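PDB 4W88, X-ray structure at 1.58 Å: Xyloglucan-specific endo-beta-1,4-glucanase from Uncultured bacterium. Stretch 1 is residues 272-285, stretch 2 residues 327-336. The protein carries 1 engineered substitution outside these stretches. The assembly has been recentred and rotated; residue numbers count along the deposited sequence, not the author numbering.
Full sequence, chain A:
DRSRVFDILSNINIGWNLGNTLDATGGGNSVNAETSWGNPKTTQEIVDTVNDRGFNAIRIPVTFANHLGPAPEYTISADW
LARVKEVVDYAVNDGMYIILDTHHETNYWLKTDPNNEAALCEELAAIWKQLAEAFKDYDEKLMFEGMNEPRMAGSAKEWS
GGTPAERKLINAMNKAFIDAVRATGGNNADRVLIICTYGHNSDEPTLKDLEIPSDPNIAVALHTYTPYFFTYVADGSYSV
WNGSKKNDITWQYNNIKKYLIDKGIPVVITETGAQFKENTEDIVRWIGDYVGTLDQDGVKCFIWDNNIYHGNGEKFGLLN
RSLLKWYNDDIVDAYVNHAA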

# COMPACT_ATOMS: atom_id res chain seq x y z
N THR A 272 2.39 -2.24 -6.71
CA THR A 272 3.01 -2.95 -7.81
C THR A 272 3.73 -1.91 -8.68
O THR A 272 3.70 -0.70 -8.40
CB THR A 272 1.98 -3.76 -8.61
OG1 THR A 272 2.66 -4.65 -9.56
CG2 THR A 272 1.01 -2.84 -9.32
N GLY A 273 4.41 -2.38 -9.72
CA GLY A 273 5.18 -1.50 -10.60
C GLY A 273 6.38 -2.26 -11.16
O GLY A 273 6.62 -3.41 -10.78
N ALA A 274 7.12 -1.63 -12.09
CA ALA A 274 8.30 -2.24 -12.68
C ALA A 274 9.41 -1.21 -12.74
O ALA A 274 9.20 -0.12 -13.18
CB ALA A 274 7.93 -2.70 -14.07
N GLN A 275 10.58 -1.56 -12.26
CA GLN A 275 11.68 -0.65 -12.32
C GLN A 275 12.07 -0.42 -13.78
O GLN A 275 12.03 -1.33 -14.63
CB GLN A 275 12.90 -1.17 -11.53
CG GLN A 275 12.66 -1.20 -10.04
CD GLN A 275 13.78 -1.83 -9.25
OE1 GLN A 275 14.97 -1.65 -9.55
NE2 GLN A 275 13.41 -2.59 -8.22
N PHE A 276 12.35 0.83 -14.06
CA PHE A 276 12.74 1.27 -15.39
C PHE A 276 14.12 0.76 -15.75
O PHE A 276 15.09 1.08 -15.07
CB PHE A 276 12.70 2.80 -15.61
CG PHE A 276 12.99 3.20 -17.02
CD1 PHE A 276 12.08 2.83 -18.04
CD2 PHE A 276 14.12 3.93 -17.36
CE1 PHE A 276 12.32 3.14 -19.37
CE2 PHE A 276 14.34 4.29 -18.71
CZ PHE A 276 13.44 3.89 -19.69
N LYS A 277 14.18 -0.03 -16.82
CA LYS A 277 15.45 -0.69 -17.26
C LYS A 277 15.72 -0.40 -18.75
O LYS A 277 16.06 -1.30 -19.51
CB LYS A 277 15.33 -2.21 -17.07
CG LYS A 277 15.08 -2.74 -15.66
CD LYS A 277 14.72 -4.21 -15.67
CE LYS A 277 14.47 -4.67 -14.24
NZ LYS A 277 14.44 -6.17 -14.21
N GLU A 278 15.48 0.87 -19.14
CA GLU A 278 15.64 1.36 -20.52
C GLU A 278 14.84 0.46 -21.45
O GLU A 278 15.31 0.05 -22.53
CB GLU A 278 17.09 1.49 -20.96
CG GLU A 278 17.89 2.20 -19.93
CD GLU A 278 18.59 3.35 -20.36
OE1 GLU A 278 17.97 4.41 -20.15
OE2 GLU A 278 19.74 3.14 -20.83
N ASN A 279 13.62 0.18 -21.02
CA ASN A 279 12.82 -0.87 -21.60
C ASN A 279 11.35 -0.47 -21.64
O ASN A 279 10.45 -1.26 -21.28
CB ASN A 279 12.97 -2.18 -20.82
CG ASN A 279 12.46 -2.09 -19.38
OD1 ASN A 279 12.46 -1.02 -18.77
ND2 ASN A 279 12.01 -3.23 -18.86
N THR A 280 11.11 0.75 -22.11
CA THR A 280 9.77 1.31 -22.14
C THR A 280 8.74 0.39 -22.77
O THR A 280 7.67 0.13 -22.20
CB THR A 280 9.76 2.59 -22.95
OG1 THR A 280 10.54 3.56 -22.27
CG2 THR A 280 8.31 3.12 -23.06
N GLU A 281 9.05 -0.09 -23.97
CA GLU A 281 8.07 -0.96 -24.69
C GLU A 281 7.76 -2.26 -23.94
O GLU A 281 6.65 -2.80 -23.98
CB GLU A 281 8.59 -1.30 -26.09
CG GLU A 281 8.73 -0.07 -26.96
CD GLU A 281 10.20 0.36 -27.06
OE1 GLU A 281 10.72 0.34 -28.28
OE2 GLU A 281 10.80 0.73 -25.94
N ASP A 282 8.77 -2.82 -23.25
CA ASP A 282 8.54 -4.01 -22.46
C ASP A 282 7.65 -3.76 -21.24
O ASP A 282 6.76 -4.55 -20.94
CB ASP A 282 9.89 -4.61 -21.99
CG ASP A 282 10.77 -4.96 -23.14
OD1 ASP A 282 10.49 -6.00 -23.76
OD2 ASP A 282 11.69 -4.20 -23.47
N ILE A 283 7.92 -2.66 -20.57
CA ILE A 283 7.05 -2.31 -19.46
C ILE A 283 5.60 -2.06 -19.91
O ILE A 283 4.67 -2.52 -19.24
CB ILE A 283 7.62 -1.14 -18.62
CG1 ILE A 283 8.92 -1.58 -17.94
CG2 ILE A 283 6.57 -0.64 -17.64
CD1 ILE A 283 9.67 -0.47 -17.22
N VAL A 284 5.40 -1.32 -21.02
CA VAL A 284 4.06 -1.19 -21.56
C VAL A 284 3.38 -2.54 -21.79
O VAL A 284 2.18 -2.70 -21.45
CB VAL A 284 4.09 -0.32 -22.84
CG1 VAL A 284 2.71 -0.31 -23.54
CG2 VAL A 284 4.55 1.12 -22.45
N ARG A 285 4.07 -3.50 -22.40
CA ARG A 285 3.50 -4.83 -22.59
C ARG A 285 3.20 -5.55 -21.27
O ARG A 285 2.14 -6.20 -21.11
CB ARG A 285 4.44 -5.69 -23.45
CG ARG A 285 4.48 -5.25 -24.91
CD ARG A 285 5.12 -6.32 -25.81
NE ARG A 285 6.57 -6.26 -25.65
CZ ARG A 285 7.39 -5.44 -26.29
NH1 ARG A 285 6.95 -4.59 -27.18
NH2 ARG A 285 8.69 -5.46 -26.04
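Stretch 2 327-336: YNDDIVDAYV

Two helices that run side by side in the same direction can pack through a few interlocking contacts, and the packing of residues 327-336 on residues 272-285 in this xyloglucan-specific glucanase is a compact example. Stretch 2 is helical from Asp329 to Val336, with Tyr327 and Asn328 leading into it; in stretch 1 a loop, with Glu278 in a left-handed conformation, leads into a helix that begins at Thr280 and continues past Arg285. The two helix axes are nearly parallel, 5° apart, and approach to 9.1 Å. The backbones come nearest where Val284 CA lies 5.6 Å from Ile331 CA.

The start of the second helix shows how one side chain can serve two structures. Asn328, with chi1 at -170° (t), occupies the N-cap position. Asn328 OD1 accepts from Ile331 N at 3.1 Å, capping its own helix, and Asn328 ND2 donates to Thr280 OG1 at 3.0 Å with a nearly straight angle of 164°. In its m rotamer Thr280 turns OG1 to Asn328 ND2, while Thr280 CG2 packs on the first turn of the second helix, 3.7 Å from Asp330 CB. Asn279, the N-cap of the other helix, makes no capping bond: its p rotamer instead brings OD1 to Lys277 N, at 2.8 Å, bracing the turn before the helix.

Ile331 is the apolar centre. Its CA-to-CB bond points sideways, but the m,t conformation carries the end of the chain nearer to stretch 1, where Ile331 CD1 lies 3.9 Å from both Phe276 CD1 and Ile283 CD1. Ile283 adopts the same m,t pair of rotamers, so the two extended isoleucines meet at their terminal methyls. Phe276, at chi1 -175° (t), places its ring across both parts of the contact, for its CE1 is also 3.6 Å from Asn328 ND2.

Val284 packs beside the same helix: in the t rotamer, it sets CG2 3.6 Å from Asp330 O and CG1 4.1 Å from Ala334 CB, a methyl that points toward stretch 1.

The contact finishes at Tyr335, whose m rotamer reaches back to the loop, bringing OH to 3.5 Å from Gly273 CA. Gly273 has phi/psi of 149/174, at which a CB would be jammed against the preceding carbonyl oxygen, so the backbone itself calls for glycine. A water completes the join, accepting from Ala274 N at 3.0 Å and hydrogen-bonding with Tyr335 OH at 2.7 Å.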

# COMPACT_ATOMS: atom_id res chain seq x y z
N TYR A 327 8.14 11.33 -16.01
CA TYR A 327 9.42 10.82 -16.56
C TYR A 327 9.28 10.03 -17.87
O TYR A 327 10.19 10.01 -18.70
CB TYR A 327 10.09 9.89 -15.58
CG TYR A 327 10.66 10.53 -14.33
CD1 TYR A 327 11.76 11.38 -14.41
CD2 TYR A 327 10.08 10.29 -13.06
CE1 TYR A 327 12.26 11.99 -13.26
CE2 TYR A 327 10.62 10.87 -11.90
CZ TYR A 327 11.67 11.71 -12.03
OH TYR A 327 12.22 12.29 -10.94
N ASN A 328 8.17 9.32 -18.00
CA ASN A 328 7.97 8.39 -19.11
C ASN A 328 6.51 8.34 -19.49
O ASN A 328 5.75 7.64 -18.85
CB ASN A 328 8.56 7.02 -18.77
CG ASN A 328 8.60 6.12 -19.96
OD1 ASN A 328 7.67 6.05 -20.76
ND2 ASN A 328 9.72 5.44 -20.13
N ASP A 329 6.09 9.15 -20.47
CA ASP A 329 4.66 9.28 -20.70
C ASP A 329 4.07 8.02 -21.32
O ASP A 329 2.88 7.75 -21.15
CB ASP A 329 4.36 10.46 -21.63
CG ASP A 329 4.33 11.78 -20.92
OD1 ASP A 329 3.73 11.90 -19.85
OD2 ASP A 329 4.97 12.67 -21.44
N ASP A 330 4.88 7.21 -22.01
CA ASP A 330 4.35 5.94 -22.57
C ASP A 330 3.97 4.91 -21.48
O ASP A 330 2.92 4.25 -21.54
CB ASP A 330 5.36 5.32 -23.51
CG ASP A 330 5.48 6.04 -24.84
OD1 ASP A 330 4.71 6.94 -25.16
OD2 ASP A 330 6.33 5.65 -25.62
N ILE A 331 4.85 4.75 -20.48
CA ILE A 331 4.52 3.93 -19.32
C ILE A 331 3.28 4.42 -18.59
O ILE A 331 2.33 3.65 -18.29
CB ILE A 331 5.73 3.82 -18.35
CG1 ILE A 331 6.87 3.04 -19.03
CG2 ILE A 331 5.34 3.15 -17.03
CD1 ILE A 331 8.16 2.93 -18.27
N VAL A 332 3.24 5.72 -18.36
CA VAL A 332 2.12 6.31 -17.63
C VAL A 332 0.80 6.14 -18.36
O VAL A 332 -0.21 5.77 -17.73
CB VAL A 332 2.44 7.73 -17.20
CG1 VAL A 332 1.23 8.43 -16.57
CG2 VAL A 332 3.57 7.70 -16.21
N ASP A 333 0.83 6.35 -19.70
CA ASP A 333 -0.37 6.21 -20.51
C ASP A 333 -0.91 4.75 -20.35
O ASP A 333 -2.12 4.51 -20.25
CB ASP A 333 -0.02 6.39 -21.98
CG ASP A 333 0.12 7.85 -22.44
OD1 ASP A 333 -0.15 8.77 -21.68
OD2 ASP A 333 0.60 8.07 -23.59
N ALA A 334 0.00 3.75 -20.37
CA ALA A 334 -0.45 2.36 -20.28
C ALA A 334 -1.20 2.09 -18.95
O ALA A 334 -2.19 1.34 -18.86
CB ALA A 334 0.74 1.44 -20.41
N TYR A 335 -0.76 2.77 -17.90
CA TYR A 335 -1.42 2.62 -16.60
C TYR A 335 -2.77 3.33 -16.59
O TYR A 335 -3.78 2.72 -16.32
CB TYR A 335 -0.56 3.24 -15.48
CG TYR A 335 0.60 2.36 -14.97
CD1 TYR A 335 0.38 1.02 -14.60
CD2 TYR A 335 1.90 2.90 -14.79
CE1 TYR A 335 1.42 0.24 -14.14
CE2 TYR A 335 2.95 2.10 -14.31
CZ TYR A 335 2.69 0.79 -13.94
OH TYR A 335 3.70 -0.03 -13.46
N VAL A 336 -2.75 4.62 -16.88
CA VAL A 336 -3.99 5.35 -16.72
C VAL A 336 -5.10 4.96 -17.73
O VAL A 336 -6.30 5.19 -17.46
CB VAL A 336 -3.77 6.87 -16.64
CG1 VAL A 336 -2.84 7.24 -15.48
CG2 VAL A 336 -3.17 7.43 -17.90
O HOH W 1 6.05 1.08 -12.94